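Pseudoalteromonas arctica PAMC 21717 (Pseudoalteromonas arctica, PDB 5YL7) hydrolyses peptide bonds as a cold-active, calcium-binding serine protease of the subtilase family from a psychrophilic bacterium. Local coordinates at residues Ser1-Asp5 against Pro24-Asp28; Arg7-His13 against Ser255-Leu259; Val121-Ala125 against Gly289-Leu293; Ile309-Thr313 against Ala333-Ala338. All blocks are in the same frame, centred on the assembly; numbering follows the deposited sequence.

Contact 1: residues Ser1-Asp5 against Pro24-Asp28; sequences STPND and PTAWD. With CA (calcium ion), chain C.
The amino group of Ser1 is held by two bonds, to Pro24 and Asp28, on and just beside helix 23-27. It forms a salt bridge with Asp28, Ser1 N to Asp28 OD1 2.7 Å, meeting the oxygen from above the carboxylate plane, and it donates to the backbone oxygen of Pro24, Ser1 N to Pro24 O 2.8 Å. The Asp28 carboxylate would probably favour the charged form of the terminus. With chi1 at 54°, Ser1 OG sits between its own backbone N and carbonyl carbon, 3.5 Å from Trp27 CB, and a water joins this hydroxyl to Trp27 O. The indole of Trp27 has Ser1 O at its edge, while Pro3 crosses it at about a right angle, Pro3 CD lying 3.6 Å from Trp27 CZ3. Trp27 NE1 is hydrogen-bonded to Val121 O. Replacing Trp27 by an alanine would remove the indole, and would probably leave Val121 O without its donor and a gap beside Pro3. Farther along, Asp5 OD2 binds calcium at 2.4 Å, and Asp5 OD1 accepts from Asn113 N. Asp49, Val111, Asn114, Glu116 and Val118 also bind this calcium; the first five residues thus run from helix 23-27 to a calcium site of this subtilase.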
loop_
_atom_site.group_PDB
_atom_site.type_symbol
_atom_site.label_atom_id
_atom_site.label_comp_id
_atom_site.label_asym_id
_atom_site.label_seq_id
_atom_site.Cartn_x
_atom_site.Cartn_y
_atom_site.Cartn_z
ATOM N N SER A 1 22.707 2.161 -3.755
ATOM C CA SER A 1 23.096 1.007 -3.015
ATOM C C SER A 1 22.239 -0.157 -3.246
ATOM O O SER A 1 21.051 0.042 -3.617
ATOM C CB SER A 1 23.109 1.306 -1.550
ATOM O OG SER A 1 21.896 1.823 -1.085
ATOM N N THR A 2 22.681 -1.367 -3.100
ATOM C CA THR A 2 21.943 -2.594 -3.307
ATOM C C THR A 2 21.953 -3.311 -2.001
ATOM O O THR A 2 23.023 -3.619 -1.478
ATOM C CB THR A 2 22.616 -3.523 -4.391
ATOM O OG1 THR A 2 22.624 -2.780 -5.642
ATOM C CG2 THR A 2 21.876 -4.762 -4.582
ATOM N N PRO A 3 20.826 -3.645 -1.395
ATOM C CA PRO A 3 20.876 -4.397 -0.180
ATOM C C PRO A 3 21.283 -5.834 -0.312
ATOM O O PRO A 3 21.237 -6.369 -1.362
ATOM C CB PRO A 3 19.508 -4.212 0.385
ATOM C CG PRO A 3 18.670 -4.075 -0.761
ATOM C CD PRO A 3 19.461 -3.314 -1.831
ATOM N N ASN A 4 21.587 -6.393 0.844
ATOM C CA ASN A 4 22.050 -7.748 0.875
ATOM C C ASN A 4 21.032 -8.867 1.037
ATOM O O ASN A 4 21.270 -10.043 1.011
ATOM C CB ASN A 4 23.124 -7.894 1.995
ATOM C CG ASN A 4 22.551 -7.952 3.340
ATOM O OD1 ASN A 4 21.342 -8.059 3.596
ATOM N ND2 ASN A 4 23.452 -8.109 4.336
ATOM N N ASP A 5 19.731 -8.439 1.008
ATOM C CA ASP A 5 18.697 -9.417 1.213
ATOM C C ASP A 5 18.680 -10.460 0.089
ATOM O O ASP A 5 18.691 -10.059 -1.070
ATOM C CB ASP A 5 17.343 -8.678 1.358
ATOM C CG ASP A 5 17.402 -7.614 2.413
ATOM O OD1 ASP A 5 17.999 -6.570 2.135
ATOM O OD2 ASP A 5 16.947 -7.799 3.560
ATOM N N PRO A 24 17.747 1.628 -6.310
ATOM C CA PRO A 24 19.122 1.652 -5.760
ATOM C C PRO A 24 19.750 3.010 -5.721
ATOM O O PRO A 24 20.387 3.353 -4.646
ATOM C CB PRO A 24 19.823 0.668 -6.723
ATOM C CG PRO A 24 18.777 -0.368 -7.036
ATOM C CD PRO A 24 17.521 0.503 -7.223
ATOM N N THR A 25 19.627 3.835 -6.707
ATOM C CA THR A 25 20.155 5.138 -6.678
ATOM C C THR A 25 19.484 6.046 -5.672
ATOM O O THR A 25 20.053 6.889 -4.972
ATOM C CB THR A 25 20.124 5.817 -8.115
ATOM O OG1 THR A 25 21.040 5.021 -8.865
ATOM C CG2 THR A 25 20.539 7.304 -8.014
ATOM N N ALA A 26 18.112 5.882 -5.526
ATOM C CA ALA A 26 17.428 6.647 -4.510
ATOM C C ALA A 26 17.950 6.392 -3.104
ATOM O O ALA A 26 18.079 7.339 -2.316
ATOM C CB ALA A 26 15.922 6.340 -4.596
ATOM N N TRP A 27 18.184 5.124 -2.828
ATOM C CA TRP A 27 18.663 4.698 -1.483
ATOM C C TRP A 27 20.036 5.284 -1.148
ATOM O O TRP A 27 20.350 5.324 0.066
ATOM C CB TRP A 27 18.663 3.220 -1.419
ATOM C CG TRP A 27 17.260 2.561 -1.362
ATOM C CD1 TRP A 27 16.130 3.068 -0.779
ATOM C CD2 TRP A 27 16.941 1.283 -1.831
ATOM N NE1 TRP A 27 15.154 2.159 -0.874
ATOM C CE2 TRP A 27 15.578 1.031 -1.499
ATOM C CE3 TRP A 27 17.634 0.265 -2.527
ATOM C CZ2 TRP A 27 14.967 -0.156 -1.778
ATOM C CZ3 TRP A 27 17.039 -0.863 -2.852
ATOM C CH2 TRP A 27 15.633 -1.079 -2.500
ATOM N N ASP A 28 20.829 5.762 -2.109
ATOM C CA ASP A 28 22.066 6.504 -1.775
ATOM C C ASP A 28 21.769 7.719 -0.985
ATOM O O ASP A 28 22.701 8.276 -0.328
ATOM C CB ASP A 28 22.796 6.798 -3.097
ATOM C CG ASP A 28 23.378 5.587 -3.702
ATOM O OD1 ASP A 28 23.650 4.590 -3.017
ATOM O OD2 ASP A 28 23.480 5.582 -4.999
HETATM CA CA CA C . 15.019 -8.537 4.695
HETATM O O HOH W 1 22.174 3.355 0.989
#

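Contact 2: residues Arg7-His13 against Ser255-Leu259; sequences RFDDQWH and SEGVL
Arg7 lays its guanidinium over Leu259, whose CD2 is 3.6 Å from Arg7 NH2 and stands above one face of the group. The arginine chain bends at chi2 and chi3 (-64° and -67°), turning its NE to Asp10: Arg7 NE to Asp10 OD2 is a 2.7 Å salt bridge, nearly in the guanidinium plane and on the anti lone pair of the oxygen. Asp10 adds its CB against Leu259 CD2, and a water joins Asp10 O to Ser255 O. Gln11, centre of an inverse gamma turn, extends beyond CG to donate from NE2 to Leu259 O at 3.0 Å, while its OE1 accepts from Ala119 N. Trp12 points NE1 at Gly257 O, 2.9 Å away and tilted from the indole plane, with Glu256 O close to Trp12 CZ2. A phenylalanine in place of Trp12 would lack the indole N-H and would probably leave Gly257 O without this donor. His13, its ring CG between backbone N and carbonyl carbon (chi1 42°), has Val258 CG1 over one face in a CH-pi contact, 3.8 Å from the ring centroid. Leu259 N donates to His13 NE2 at 3.1 Å, far out of the ring plane, and His13 ND1 is bonded to His286 NE2. Because NE2 is an acceptor here, the proton of a neutral His13 would probably sit on ND1. Side chains thus bond Gly257 O, Leu259 N and Leu259 O, tying the N-terminal segment to the start of strand 258-263.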
loop_
_atom_site.group_PDB
_atom_site.type_symbol
_atom_site.label_atom_id
_atom_site.label_comp_id
_atom_site.label_asym_id
_atom_site.label_seq_id
_atom_site.Cartn_x
_atom_site.Cartn_y
_atom_site.Cartn_z
ATOM N N ARG A 7 16.495 -12.360 -1.358
ATOM C CA ARG A 7 15.458 -12.286 -2.368
ATOM C C ARG A 7 15.396 -10.968 -3.131
ATOM O O ARG A 7 14.501 -10.812 -3.988
ATOM C CB ARG A 7 14.093 -12.619 -1.756
ATOM C CG ARG A 7 14.023 -13.960 -1.107
ATOM C CD ARG A 7 14.208 -15.080 -2.023
ATOM N NE ARG A 7 13.146 -15.237 -2.967
ATOM C CZ ARG A 7 12.012 -15.844 -2.790
ATOM N NH1 ARG A 7 11.636 -16.350 -1.624
ATOM N NH2 ARG A 7 11.145 -15.920 -3.818
ATOM N N PHE A 8 16.251 -10.013 -2.887
ATOM C CA PHE A 8 16.260 -8.739 -3.620
ATOM C C PHE A 8 16.279 -8.945 -5.075
ATOM O O PHE A 8 15.548 -8.275 -5.813
ATOM C CB PHE A 8 17.411 -7.858 -3.174
ATOM C CG PHE A 8 17.470 -6.565 -3.913
ATOM C CD1 PHE A 8 16.614 -5.507 -3.661
ATOM C CD2 PHE A 8 18.389 -6.445 -4.940
ATOM C CE1 PHE A 8 16.718 -4.364 -4.436
ATOM C CE2 PHE A 8 18.483 -5.326 -5.678
ATOM C CZ PHE A 8 17.661 -4.289 -5.442
ATOM N N ASP A 9 17.087 -9.866 -5.598
ATOM C CA ASP A 9 17.143 -10.015 -7.016
ATOM C C ASP A 9 15.830 -10.469 -7.646
ATOM O O ASP A 9 15.547 -10.178 -8.821
ATOM C CB ASP A 9 18.263 -11.041 -7.455
ATOM C CG ASP A 9 19.655 -10.448 -7.355
ATOM O OD1 ASP A 9 19.880 -9.226 -7.101
ATOM O OD2 ASP A 9 20.555 -11.309 -7.451
ATOM N N ASP A 10 14.992 -11.177 -6.888
ATOM C CA ASP A 10 13.666 -11.560 -7.329
ATOM C C ASP A 10 12.677 -10.346 -7.344
ATOM O O ASP A 10 11.650 -10.432 -8.007
ATOM C CB ASP A 10 13.071 -12.693 -6.432
ATOM C CG ASP A 10 13.770 -14.054 -6.564
ATOM O OD1 ASP A 10 14.252 -14.283 -7.686
ATOM O OD2 ASP A 10 13.850 -14.763 -5.561
ATOM N N GLN A 11 13.047 -9.292 -6.645
ATOM C CA GLN A 11 12.190 -8.104 -6.565
ATOM C C GLN A 11 12.537 -7.162 -7.709
ATOM O O GLN A 11 12.970 -6.059 -7.587
ATOM C CB GLN A 11 12.374 -7.421 -5.190
ATOM C CG GLN A 11 11.857 -8.310 -4.070
ATOM C CD GLN A 11 11.925 -7.674 -2.729
ATOM O OE1 GLN A 11 13.003 -7.398 -2.176
ATOM N NE2 GLN A 11 10.739 -7.358 -2.165
ATOM N N TRP A 12 12.182 -7.672 -8.929
ATOM C CA TRP A 12 12.446 -6.944 -10.179
ATOM C C TRP A 12 11.891 -5.527 -10.162
ATOM O O TRP A 12 12.393 -4.596 -10.791
ATOM C CB TRP A 12 11.858 -7.718 -11.384
ATOM C CG TRP A 12 10.399 -8.022 -11.275
ATOM C CD1 TRP A 12 9.804 -9.116 -10.812
ATOM C CD2 TRP A 12 9.324 -7.106 -11.628
ATOM N NE1 TRP A 12 8.452 -8.971 -10.793
ATOM C CE2 TRP A 12 8.132 -7.733 -11.284
ATOM C CE3 TRP A 12 9.254 -5.829 -12.189
ATOM C CZ2 TRP A 12 6.865 -7.110 -11.452
ATOM C CZ3 TRP A 12 8.003 -5.233 -12.345
ATOM C CH2 TRP A 12 6.844 -5.875 -12.001
ATOM N N HIS A 13 10.754 -5.432 -9.445
ATOM C CA HIS A 13 9.985 -4.225 -9.334
ATOM C C HIS A 13 10.709 -3.075 -8.628
ATOM O O HIS A 13 10.308 -1.937 -8.692
ATOM C CB HIS A 13 8.624 -4.528 -8.734
ATOM C CG HIS A 13 8.663 -5.494 -7.612
ATOM N ND1 HIS A 13 8.769 -5.073 -6.290
ATOM C CD2 HIS A 13 8.686 -6.879 -7.584
ATOM C CE1 HIS A 13 8.875 -6.202 -5.551
ATOM N NE2 HIS A 13 8.813 -7.305 -6.273
ATOM N N SER A 255 6.352 -15.637 -10.396
ATOM C CA SER A 255 7.394 -14.737 -10.112
ATOM C C SER A 255 7.399 -13.458 -10.922
ATOM O O SER A 255 8.202 -12.547 -10.686
ATOM C CB SER A 255 8.745 -15.407 -10.068
ATOM O OG SER A 255 9.017 -15.917 -11.394
ATOM N N GLU A 256 6.510 -13.411 -11.927
ATOM C CA GLU A 256 6.240 -12.128 -12.605
ATOM C C GLU A 256 5.510 -11.133 -11.680
ATOM O O GLU A 256 5.400 -9.931 -11.989
ATOM C CB GLU A 256 5.394 -12.320 -13.865
ATOM C CG GLU A 256 6.098 -13.089 -14.991
ATOM C CD GLU A 256 7.240 -12.359 -15.514
ATOM O OE1 GLU A 256 7.002 -11.364 -16.281
ATOM O OE2 GLU A 256 8.381 -12.533 -15.141
ATOM N N GLY A 257 4.984 -11.587 -10.530
ATOM C CA GLY A 257 4.345 -10.697 -9.548
ATOM C C GLY A 257 5.325 -9.911 -8.718
ATOM O O GLY A 257 6.538 -9.952 -8.913
ATOM N N VAL A 258 4.742 -9.302 -7.705
ATOM C CA VAL A 258 5.483 -8.483 -6.729
ATOM C C VAL A 258 5.733 -9.328 -5.481
ATOM O O VAL A 258 4.785 -9.884 -4.908
ATOM C CB VAL A 258 4.731 -7.176 -6.410
ATOM C CG1 VAL A 258 5.303 -6.513 -5.191
ATOM C CG2 VAL A 258 4.675 -6.277 -7.592
ATOM N N LEU A 259 7.007 -9.501 -5.149
ATOM C CA LEU A 259 7.390 -10.368 -4.019
ATOM C C LEU A 259 7.487 -9.547 -2.724
ATOM O O LEU A 259 8.021 -8.446 -2.688
ATOM C CB LEU A 259 8.774 -10.934 -4.272
ATOM C CG LEU A 259 9.319 -11.940 -3.274
ATOM C CD1 LEU A 259 8.509 -13.196 -3.189
ATOM C CD2 LEU A 259 10.753 -12.331 -3.562
HETATM O O HOH W 2 10.836 -12.390 -9.863
#

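Contact 3: residues Val121-Ala125 against Gly289-Leu293; sequences VAYNA and GVAAL
Val121 meets the helix at Gly289, chiefly through its CG1 methyl. Followed outward, Val121 CB comes within 4.1 Å of Gly289 CA. From there the side chain forks: CG1, anti to the backbone N (chi1 173°), goes to the helix and stops 3.6 Å from Gly289 CA, also touching Val290 N. The same methyl reaches the Val290 side chain more loosely, Val121 CG1 to Val290 CG2 being 4.3 Å. A side chain on Gly289 would point at this methyl, and its CB would probably collide with it, which is consistent with the close approach at a glycine. Ala122 follows with its methyl toward the helix, Ala122 CB lying 3.6 Å from Gly289 O and 3.8 Å from Ala292 CB. Leu293 closes over the loop backbone from one turn on, its CD2 3.8 Å from Val121 O and 4.0 Å from Ala122 CA. Ala125, at the end of the type I turn that begins at Ala122, adds a looser methyl contact with Ala292. No hydrogen bond crosses the interface; it is a buried, apolar fit in which Val121 and Leu293 flank alanines and a glycine. The loop is placed after helix 100-109 and directly before strand 126-131 of the parallel sheet, while Val121 and Leu293 both touch Leu23 of helix 23-27. Val290 reaches helices 303-312 and 331-338 on another side, so helix 280-297 lies between this loop and the C-terminal helices.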
loop_
_atom_site.group_PDB
_atom_site.type_symbol
_atom_site.label_atom_id
_atom_site.label_comp_id
_atom_site.label_asym_id
_atom_site.label_seq_id
_atom_site.Cartn_x
_atom_site.Cartn_y
_atom_site.Cartn_z
ATOM N N VAL A 121 10.684 -0.684 0.186
ATOM C CA VAL A 121 10.961 0.544 -0.545
ATOM C C VAL A 121 11.485 1.612 0.363
ATOM O O VAL A 121 12.446 2.317 0.007
ATOM C CB VAL A 121 9.663 0.990 -1.259
ATOM C CG1 VAL A 121 9.851 2.349 -1.894
ATOM C CG2 VAL A 121 9.259 -0.042 -2.309
ATOM N N ALA A 122 10.827 1.833 1.488
ATOM C CA ALA A 122 11.216 2.835 2.483
ATOM C C ALA A 122 11.621 2.095 3.730
ATOM O O ALA A 122 10.986 2.175 4.772
ATOM C CB ALA A 122 10.128 3.843 2.739
ATOM N N TYR A 123 12.774 1.388 3.654
ATOM C CA TYR A 123 13.126 0.381 4.627
ATOM C C TYR A 123 13.602 0.945 5.973
ATOM O O TYR A 123 13.671 0.135 6.947
ATOM C CB TYR A 123 14.105 -0.627 4.065
ATOM C CG TYR A 123 15.388 -0.068 3.537
ATOM C CD1 TYR A 123 16.431 0.307 4.397
ATOM C CD2 TYR A 123 15.626 0.038 2.223
ATOM C CE1 TYR A 123 17.668 0.729 3.911
ATOM C CE2 TYR A 123 16.824 0.485 1.709
ATOM C CZ TYR A 123 17.834 0.780 2.580
ATOM O OH TYR A 123 19.089 1.131 2.043
ATOM N N ASN A 124 13.850 2.234 6.063
ATOM C CA ASN A 124 14.119 2.860 7.403
ATOM C C ASN A 124 12.953 3.670 7.917
ATOM O O ASN A 124 13.040 4.256 8.965
ATOM C CB ASN A 124 15.402 3.682 7.352
ATOM C CG ASN A 124 16.645 2.849 7.375
ATOM O OD1 ASN A 124 16.708 1.788 7.952
ATOM N ND2 ASN A 124 17.611 3.282 6.583
ATOM N N ALA A 125 11.789 3.624 7.195
ATOM C CA ALA A 125 10.547 4.149 7.736
ATOM C C ALA A 125 10.003 3.156 8.717
ATOM O O ALA A 125 10.462 2.030 8.857
ATOM C CB ALA A 125 9.566 4.439 6.615
ATOM N N GLY A 289 5.901 4.166 -0.491
ATOM C CA GLY A 289 7.299 4.166 -0.034
ATOM C C GLY A 289 8.068 5.314 -0.616
ATOM O O GLY A 289 8.875 5.940 0.095
ATOM N N VAL A 290 7.909 5.650 -1.904
ATOM C CA VAL A 290 8.579 6.837 -2.447
ATOM C C VAL A 290 8.109 8.081 -1.789
ATOM O O VAL A 290 8.950 8.997 -1.560
ATOM C CB VAL A 290 8.534 6.854 -3.995
ATOM C CG1 VAL A 290 9.239 8.088 -4.537
ATOM C CG2 VAL A 290 9.186 5.604 -4.562
ATOM N N ALA A 291 6.826 8.206 -1.460
ATOM C CA ALA A 291 6.389 9.360 -0.685
ATOM C C ALA A 291 7.150 9.479 0.633
ATOM O O ALA A 291 7.506 10.620 1.033
ATOM C CB ALA A 291 4.877 9.252 -0.432
ATOM N N ALA A 292 7.431 8.387 1.303
ATOM C CA ALA A 292 8.255 8.393 2.488
ATOM C C ALA A 292 9.665 8.794 2.183
ATOM O O ALA A 292 10.269 9.529 3.039
ATOM C CB ALA A 292 8.183 7.050 3.230
ATOM N N LEU A 293 10.277 8.375 1.095
ATOM C CA LEU A 293 11.633 8.820 0.728
ATOM C C LEU A 293 11.607 10.309 0.560
ATOM O O LEU A 293 12.537 11.031 1.045
ATOM C CB LEU A 293 12.145 8.128 -0.507
ATOM C CG LEU A 293 12.150 6.621 -0.492
ATOM C CD1 LEU A 293 12.810 6.088 -1.771
ATOM C CD2 LEU A 293 12.823 6.060 0.750
#

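Contact 4: residues Ile309-Thr313 against Ala333-Ala338; sequences ILKST and AAVAAA
Ile309 and Thr313, in the last turn of helix 303-312 and just after it, rest against the alanines of helix 331-338 in an apolar, partly buried helix-to-helix contact near the C-terminus. Ile309 brings both branches: its CG2 lies 3.5 Å from Ala334 O and 4.0 Å from Ala337 CB, while its CD1 extends to Ala338, 4.2 Å from Ala338 CB. Thr313, the first residue to leave the helical backbone, is turned toward the same helix. Its chi1 of 65° places OG1 between backbone N and carbonyl carbon, where OG1 donates back to Ile309 O at 2.8 Å, tilted about 30° from the carbonyl plane. This bond would help fix the rotation of the threonine, whose OG1 then also lies 3.4 Å from Ala334 CA and whose CG2 meets Ala337 CB at 3.6 Å. Ala333 CB packs beside Thr313 CB, 3.9 Å away. The alanine methyls are short, so the Thr313 and Ala334 backbones come near each other, with CA atoms 5.5 Å apart. On the inner side, Leu310 and Val335 face helix 280-297. The arrangement pairs the two C-terminal helices of this subtilase fold, Ile309 and Thr313 at the end of one packed on the alanine face of the other.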
loop_
_atom_site.group_PDB
_atom_site.type_symbol
_atom_site.label_atom_id
_atom_site.label_comp_id
_atom_site.label_asym_id
_atom_site.label_seq_id
_atom_site.Cartn_x
_atom_site.Cartn_y
_atom_site.Cartn_z
ATOM N N ILE A 309 5.722 16.241 -6.673
ATOM C CA ILE A 309 7.027 15.645 -6.905
ATOM C C ILE A 309 6.879 14.289 -7.516
ATOM O O ILE A 309 7.549 13.960 -8.531
ATOM C CB ILE A 309 7.870 15.593 -5.577
ATOM C CG1 ILE A 309 8.279 16.985 -5.165
ATOM C CG2 ILE A 309 9.096 14.718 -5.777
ATOM C CD1 ILE A 309 8.727 17.108 -3.715
ATOM N N LEU A 310 5.986 13.437 -7.007
ATOM C CA LEU A 310 5.764 12.085 -7.557
ATOM C C LEU A 310 5.369 12.203 -9.010
ATOM O O LEU A 310 5.880 11.468 -9.873
ATOM C CB LEU A 310 4.673 11.380 -6.806
ATOM C CG LEU A 310 5.071 10.861 -5.407
ATOM C CD1 LEU A 310 3.797 10.480 -4.608
ATOM C CD2 LEU A 310 6.019 9.666 -5.452
ATOM N N LYS A 311 4.408 13.071 -9.343
ATOM C CA LYS A 311 3.852 13.198 -10.694
ATOM C C LYS A 311 4.866 13.833 -11.645
ATOM O O LYS A 311 4.896 13.475 -12.823
ATOM C CB LYS A 311 2.594 14.013 -10.695
ATOM C CG LYS A 311 1.419 13.302 -9.984
ATOM C CD LYS A 311 0.099 14.114 -10.008
ATOM C CE LYS A 311 -0.421 14.142 -11.396
ATOM N NZ LYS A 311 -1.866 14.551 -11.376
ATOM N N SER A 312 5.660 14.766 -11.149
ATOM C CA SER A 312 6.509 15.560 -12.058
ATOM C C SER A 312 7.793 14.879 -12.398
ATOM O O SER A 312 8.501 15.356 -13.289
ATOM C CB SER A 312 6.770 16.937 -11.457
ATOM O OG SER A 312 5.623 17.676 -11.100
ATOM N N THR A 313 8.183 13.817 -11.702
ATOM C CA THR A 313 9.461 13.135 -11.870
ATOM C C THR A 313 9.365 11.742 -12.423
ATOM O O THR A 313 10.324 10.999 -12.409
ATOM C CB THR A 313 10.278 13.138 -10.556
ATOM O OG1 THR A 313 9.556 12.363 -9.587
ATOM C CG2 THR A 313 10.502 14.540 -10.040
ATOM N N ALA A 333 14.668 9.972 -9.181
ATOM C CA ALA A 333 14.338 11.315 -9.615
ATOM C C ALA A 333 13.492 12.083 -8.624
ATOM O O ALA A 333 13.612 13.272 -8.424
ATOM C CB ALA A 333 13.682 11.284 -10.990
ATOM N N ALA A 334 12.538 11.378 -7.963
ATOM C CA ALA A 334 11.741 11.963 -6.958
ATOM C C ALA A 334 12.562 12.457 -5.750
ATOM O O ALA A 334 12.332 13.536 -5.281
ATOM C CB ALA A 334 10.636 10.954 -6.497
ATOM N N VAL A 335 13.488 11.583 -5.294
ATOM C CA VAL A 335 14.347 12.022 -4.168
ATOM C C VAL A 335 15.216 13.198 -4.576
ATOM O O VAL A 335 15.339 14.128 -3.762
ATOM C CB VAL A 335 15.105 10.819 -3.674
ATOM C CG1 VAL A 335 16.323 11.183 -2.824
ATOM C CG2 VAL A 335 14.205 9.811 -2.986
ATOM N N ALA A 336 15.739 13.187 -5.789
ATOM C CA ALA A 336 16.501 14.337 -6.265
ATOM C C ALA A 336 15.690 15.593 -6.252
ATOM O O ALA A 336 16.143 16.695 -5.839
ATOM C CB ALA A 336 17.032 14.078 -7.656
ATOM N N ALA A 337 14.438 15.524 -6.680
ATOM C CA ALA A 337 13.565 16.667 -6.688
ATOM C C ALA A 337 13.144 17.142 -5.343
ATOM O O ALA A 337 12.813 18.336 -5.176
ATOM C CB ALA A 337 12.300 16.370 -7.565
ATOM N N ALA A 338 13.182 16.274 -4.342
ATOM C CA ALA A 338 12.835 16.662 -2.997
ATOM C C ALA A 338 14.079 17.148 -2.232
ATOM O O ALA A 338 13.933 17.557 -1.088
ATOM C CB ALA A 338 12.340 15.419 -2.297
#

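How the contacts relate
Contacts 2 and 3 are buried, contacts 1 and 4 only partly. Their chemistry follows their place: contact 1 joins the chain's amino terminus to helix 23-27 and Asp28, contact 2 bonds backbone groups through polar side chains, and contacts 3 and 4 cross without hydrogen bonds, by apolar packing with alanines prominent. Helices 12-15 (contact 2) and 23-27 (contact 1) follow each other in the chain, and Phe8 packs on Thr2, Pro3 and Trp27. Ala26 of contact 1 touches Leu293 and Val335. Helix 280-297 of contact 3 packs against helices 303-312 and 331-338 of contact 4: Val290 touches Leu310 and Ala334, and Leu293 touches Val335. Contacts 2 and 4 stay apart, nearest atoms about 13 Å away.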